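Local coordinates for putative branched-chain amino acid transport system substrate-binding protein (Rhodopseudomonas palustris, PDB 3TX6) that probably captures aromatic acids such as 4-hydroxyphenylpyruvate in the periplasm and delivers them to an ABC transporter for uptake, at residues G18-L23 / S76-P81; D145-L150 / F172-T177. All coordinates share one frame; numbering follows the deposited sequence.

Contact 1. Residues G18-L23 / S76-P81; sequences GPAAAL and SSVTPP. With ENO (3-(4-hydroxy-phenyl)pyruvic acid), chain D.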
# COMPACT_ATOMS: atom_id res chain seq x y z
N GLY A 18 -11.76 -4.80 -12.49
CA GLY A 18 -12.52 -5.11 -11.29
C GLY A 18 -12.51 -3.95 -10.31
O GLY A 18 -11.97 -2.87 -10.60
N PRO A 19 -13.09 -4.18 -9.11
CA PRO A 19 -13.30 -3.06 -8.18
C PRO A 19 -12.06 -2.37 -7.68
O PRO A 19 -12.17 -1.23 -7.27
CB PRO A 19 -14.08 -3.70 -7.01
CG PRO A 19 -14.03 -5.15 -7.24
CD PRO A 19 -13.79 -5.40 -8.68
N ALA A 20 -10.90 -3.04 -7.74
CA ALA A 20 -9.65 -2.44 -7.30
C ALA A 20 -8.80 -1.87 -8.45
O ALA A 20 -7.62 -1.57 -8.24
CB ALA A 20 -8.82 -3.45 -6.51
N ALA A 21 -9.38 -1.74 -9.64
CA ALA A 21 -8.65 -1.21 -10.78
C ALA A 21 -8.01 0.15 -10.49
O ALA A 21 -6.97 0.42 -11.07
CB ALA A 21 -9.55 -1.07 -12.05
N ALA A 22 -8.64 0.98 -9.65
CA ALA A 22 -8.10 2.30 -9.33
C ALA A 22 -6.80 2.24 -8.57
O ALA A 22 -6.10 3.25 -8.49
CB ALA A 22 -9.10 3.19 -8.60
N LEU A 23 -6.49 1.08 -8.00
CA LEU A 23 -5.20 0.89 -7.32
C LEU A 23 -4.16 0.37 -8.30
O LEU A 23 -3.02 0.86 -8.32
CB LEU A 23 -5.34 -0.09 -6.14
CG LEU A 23 -5.94 0.51 -4.87
CD1 LEU A 23 -7.41 0.95 -5.06
CD2 LEU A 23 -5.81 -0.47 -3.70
N SER A 76 0.48 -7.98 -5.29
CA SER A 76 -0.49 -7.44 -6.23
C SER A 76 -0.98 -6.11 -5.61
O SER A 76 -0.29 -5.52 -4.81
CB SER A 76 -1.62 -8.49 -6.45
OG SER A 76 -2.67 -8.01 -7.29
N SER A 77 -2.19 -5.67 -5.99
CA SER A 77 -2.70 -4.36 -5.61
C SER A 77 -3.50 -4.36 -4.29
O SER A 77 -3.70 -3.33 -3.66
CB SER A 77 -3.60 -3.80 -6.72
OG SER A 77 -2.86 -3.66 -7.94
N VAL A 78 -4.04 -5.52 -3.95
CA VAL A 78 -4.89 -5.70 -2.78
C VAL A 78 -4.43 -6.98 -2.07
O VAL A 78 -3.67 -7.77 -2.65
CB VAL A 78 -6.40 -5.66 -3.09
CG1 VAL A 78 -6.84 -4.24 -3.45
CG2 VAL A 78 -6.75 -6.67 -4.20
N THR A 79 -4.83 -7.12 -0.81
CA THR A 79 -4.25 -8.17 0.04
C THR A 79 -4.47 -9.60 -0.43
O THR A 79 -3.50 -10.36 -0.46
CB THR A 79 -4.63 -7.97 1.52
OG1 THR A 79 -4.14 -6.69 1.94
CG2 THR A 79 -4.05 -9.08 2.40
N PRO A 80 -5.69 -9.99 -0.82
CA PRO A 80 -5.88 -11.42 -1.15
C PRO A 80 -4.96 -11.94 -2.28
O PRO A 80 -4.30 -12.97 -2.11
CB PRO A 80 -7.39 -11.52 -1.46
CG PRO A 80 -7.97 -10.44 -0.59
CD PRO A 80 -6.98 -9.31 -0.76
N PRO A 81 -4.87 -11.24 -3.41
CA PRO A 81 -3.94 -11.75 -4.44
C PRO A 81 -2.44 -11.62 -4.01
O PRO A 81 -1.58 -12.33 -4.54
CB PRO A 81 -4.26 -10.88 -5.64
CG PRO A 81 -4.87 -9.65 -5.09
CD PRO A 81 -5.65 -10.11 -3.88
O4 ENO D . -4.29 -4.05 0.65
C9 ENO D . -3.12 -1.20 -0.81
C8 ENO D . -2.00 -0.41 -0.67
C7 ENO D . -1.82 0.41 0.46
C6 ENO D . -2.75 0.33 1.48
C5 ENO D . -3.90 -0.45 1.34
C4 ENO D . -4.09 -1.24 0.20
O3 ENO D . -0.66 1.17 0.55
C3 ENO D . -5.35 -2.04 0.01
C2 ENO D . -5.35 -3.48 0.36
C1 ENO D . -6.61 -4.20 0.23
O2 ENO D . -6.60 -5.42 0.47
O1 ENO D . -7.67 -3.60 -0.11

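Contact 2. Residues D145-L150 / F172-T177; sequences DSYGDL and FARPDT. With ENO (3-(4-hydroxy-phenyl)pyruvic acid), chain D.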
# COMPACT_ATOMS: atom_id res chain seq x y z
N ASP A 145 -12.34 -9.73 5.46
CA ASP A 145 -11.20 -10.56 4.98
C ASP A 145 -9.91 -10.12 5.70
O ASP A 145 -9.97 -9.31 6.61
CB ASP A 145 -11.12 -10.55 3.45
CG ASP A 145 -10.64 -9.22 2.86
OD1 ASP A 145 -10.17 -8.34 3.57
OD2 ASP A 145 -10.81 -9.03 1.64
N SER A 146 -8.76 -10.63 5.26
CA SER A 146 -7.49 -10.43 5.97
C SER A 146 -7.15 -8.95 6.16
O SER A 146 -6.70 -8.55 7.23
CB SER A 146 -6.35 -11.17 5.28
OG SER A 146 -6.24 -10.81 3.91
N TYR A 147 -7.40 -8.13 5.14
CA TYR A 147 -7.11 -6.69 5.24
C TYR A 147 -7.99 -6.06 6.33
O TYR A 147 -7.49 -5.30 7.17
CB TYR A 147 -7.35 -5.98 3.90
CG TYR A 147 -7.03 -4.48 3.93
CD1 TYR A 147 -5.70 -4.01 3.92
CD2 TYR A 147 -8.05 -3.53 4.03
CE1 TYR A 147 -5.43 -2.65 3.96
CE2 TYR A 147 -7.77 -2.16 4.06
CZ TYR A 147 -6.46 -1.72 4.06
OH TYR A 147 -6.13 -0.39 4.09
N GLY A 148 -9.29 -6.32 6.29
CA GLY A 148 -10.17 -5.81 7.35
C GLY A 148 -9.85 -6.34 8.75
O GLY A 148 -10.00 -5.62 9.72
N ASP A 149 -9.38 -7.59 8.83
CA ASP A 149 -8.94 -8.18 10.07
C ASP A 149 -7.68 -7.51 10.59
O ASP A 149 -7.58 -7.20 11.79
CB ASP A 149 -8.62 -9.68 9.87
CG ASP A 149 -9.87 -10.56 9.64
OD1 ASP A 149 -11.01 -10.08 9.85
OD2 ASP A 149 -9.72 -11.74 9.22
N LEU A 150 -6.69 -7.30 9.72
CA LEU A 150 -5.46 -6.66 10.21
C LEU A 150 -5.82 -5.31 10.86
O LEU A 150 -5.30 -4.94 11.91
CB LEU A 150 -4.47 -6.39 9.10
CG LEU A 150 -3.70 -7.55 8.53
CD1 LEU A 150 -3.11 -7.19 7.17
CD2 LEU A 150 -2.62 -7.95 9.53
N PHE A 172 -18.18 -5.70 5.92
CA PHE A 172 -18.85 -5.85 4.61
C PHE A 172 -17.86 -6.53 3.68
O PHE A 172 -16.65 -6.51 3.99
CB PHE A 172 -19.35 -4.53 4.04
CG PHE A 172 -18.30 -3.50 3.71
CD1 PHE A 172 -17.65 -2.78 4.70
CD2 PHE A 172 -18.01 -3.20 2.38
CE1 PHE A 172 -16.75 -1.78 4.38
CE2 PHE A 172 -17.10 -2.20 2.06
CZ PHE A 172 -16.48 -1.47 3.05
N ALA A 173 -18.37 -7.14 2.61
CA ALA A 173 -17.55 -7.74 1.56
C ALA A 173 -17.20 -6.75 0.46
O ALA A 173 -17.98 -5.80 0.17
CB ALA A 173 -18.24 -8.96 0.99
N ARG A 174 -15.99 -6.93 -0.12
CA ARG A 174 -15.49 -6.03 -1.17
C ARG A 174 -16.52 -5.69 -2.25
O ARG A 174 -16.63 -4.53 -2.65
CB ARG A 174 -14.22 -6.61 -1.84
CG ARG A 174 -13.02 -6.61 -0.92
CD ARG A 174 -11.81 -7.32 -1.52
NE ARG A 174 -10.80 -7.40 -0.47
CZ ARG A 174 -9.79 -6.55 -0.31
NH1 ARG A 174 -9.00 -6.69 0.72
NH2 ARG A 174 -9.57 -5.55 -1.18
N PRO A 175 -17.24 -6.71 -2.74
CA PRO A 175 -18.20 -6.45 -3.82
C PRO A 175 -19.52 -5.74 -3.45
O PRO A 175 -20.34 -5.49 -4.33
CB PRO A 175 -18.52 -7.85 -4.35
CG PRO A 175 -17.51 -8.76 -3.78
CD PRO A 175 -17.08 -8.15 -2.49
N ASP A 176 -19.74 -5.43 -2.18
CA ASP A 176 -21.02 -4.83 -1.77
C ASP A 176 -21.18 -3.41 -2.24
O ASP A 176 -20.26 -2.59 -2.15
CB ASP A 176 -21.13 -4.88 -0.22
CG ASP A 176 -21.17 -6.32 0.35
OD1 ASP A 176 -21.20 -7.27 -0.45
OD2 ASP A 176 -21.15 -6.50 1.60
N THR A 177 -22.38 -3.08 -2.72
CA THR A 177 -22.67 -1.69 -3.09
C THR A 177 -23.56 -0.96 -2.07
O THR A 177 -23.88 0.21 -2.27
CB THR A 177 -23.33 -1.66 -4.43
OG1 THR A 177 -24.41 -2.58 -4.36
CG2 THR A 177 -22.31 -2.09 -5.52
O4 ENO D . -4.29 -4.05 0.65
C9 ENO D . -3.12 -1.20 -0.81
C8 ENO D . -2.00 -0.41 -0.67
C7 ENO D . -1.82 0.41 0.46
C6 ENO D . -2.75 0.33 1.48
C5 ENO D . -3.90 -0.45 1.34
C4 ENO D . -4.09 -1.24 0.20
O3 ENO D . -0.66 1.17 0.55
C3 ENO D . -5.35 -2.04 0.01
C2 ENO D . -5.35 -3.48 0.36
C1 ENO D . -6.61 -4.20 0.23
O2 ENO D . -6.60 -5.42 0.47
O1 ENO D . -7.67 -3.60 -0.11
O HOH W 1 -14.24 -9.28 1.12

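Contact 1. Residues G18-L23 / S76-P81
Two helix N-termini of the lobe built on the sheet that holds strands 8-14 and 72-75 meet here at the wall of the ligand pocket, where L23 and A20 lean on S77 and V78. The CD2 methyl of L23 rests 3.6 Å from S77 O and 3.9 Å from V78 CG1, the leucine and valine side chains crossing at about a right angle. A20, the N-cap of helix 21-29, packs its CB 3.7 Å from V78 CG1, the valine methyl that L23 also meets. No hydrogen bond joins the two segments. V78 CG1, anti to the carbonyl carbon (chi1 -71°), is the branch that meets A20 and L23, and it also touches the ligand, 3.5 Å from ENO O1. The hydroxyl of S77 is engaged elsewhere, with E27 and T15 N, and what it offers L23 is its CB and carbonyl oxygen.

Beyond V78, itself an N-cap, helix 79-92 begins. T79 N sends a nearly straight bond to ENO O2, 2.8 Å long with an N-H...O angle of 170°. The start of that helix would probably add its dipole to the hold on the carboxylate. R174, from the other lobe, also holds the same carboxylate. A carboxylate received by a backbone N-H at a helix N-terminus is typical of amino-acid-binding proteins of the periplasmic type I fold.

Contact 2. Residues D145-L150 / F172-T177
The Y147 ring carries the ligand on one face, with ENO C2 3.6 Å above its plane and displaced toward the rim, while the R174 guanidinium takes its partners at the edge: D145 CG and ENO C1 both lie near its plane, the D145 carboxylate turned 31° from it. This is the carboxylate-binding corner of a periplasmic binding protein, set between the N-terminus of helix 146-161 and the loop after strand 165-172. R174 NE gives a bond of 2.7 Å to D145 OD2, met nearly along its C-O axis and at 161°, the strong arm of a salt bridge whose NH1 contacts to OD1 and OD2 are weak. Toward the ligand NH1 donates to ENO O2 at 2.7 Å, and NH2 to ENO O1 at 2.9 Å, a two-pronged grip on one carboxylate. The arginine chain runs extended from CG to NE, which carries the guanidinium across to both anions. An alanine here is likely to leave the ENO carboxylate without its paired charge and D145 without its cationic mate.

D145 does double duty, since its OD1 also takes weak capping bonds from Y147 N and G148 N at the start of helix 146-161. Its CG sits between the backbone N and carbonyl carbon (chi1 72°), which brings the carboxylate back over the start of the helix; OD1 lies nearer the amides and OD2 nearer the arginine. The two acids, on separate edges of the guanidinium, would probably fix its rotation. Y147 CB packs 3.7 Å from R174 NH1, and the OH at the far end of the ring is hydrogen-bonded to T222 OG1. Beside the salt bridge, a water accepts from R174 N at 3.2 Å and gives a weak bond to D145 OD2.

Overall arrangement
Contact 1 is buried and apolar between its segments; contact 2 lies farther from the middle of the chain, is only partly buried, and is held by charge. Each uses the N-terminus of a helix, 21-29 and 79-92 in contact 1 and 146-161 in contact 2, but they belong to different lobes, one on the sheet with strand 72-75, the other on that with strands 137-143 and 165-172. Across the cleft they touch, P80 CD lying 3.6 Å from R174 NH1 and T79 OG1 3.7 Å from Y147 CD1. Both reach the same ligand, consistent with the closed, ligand-bound state of a two-lobed binding protein.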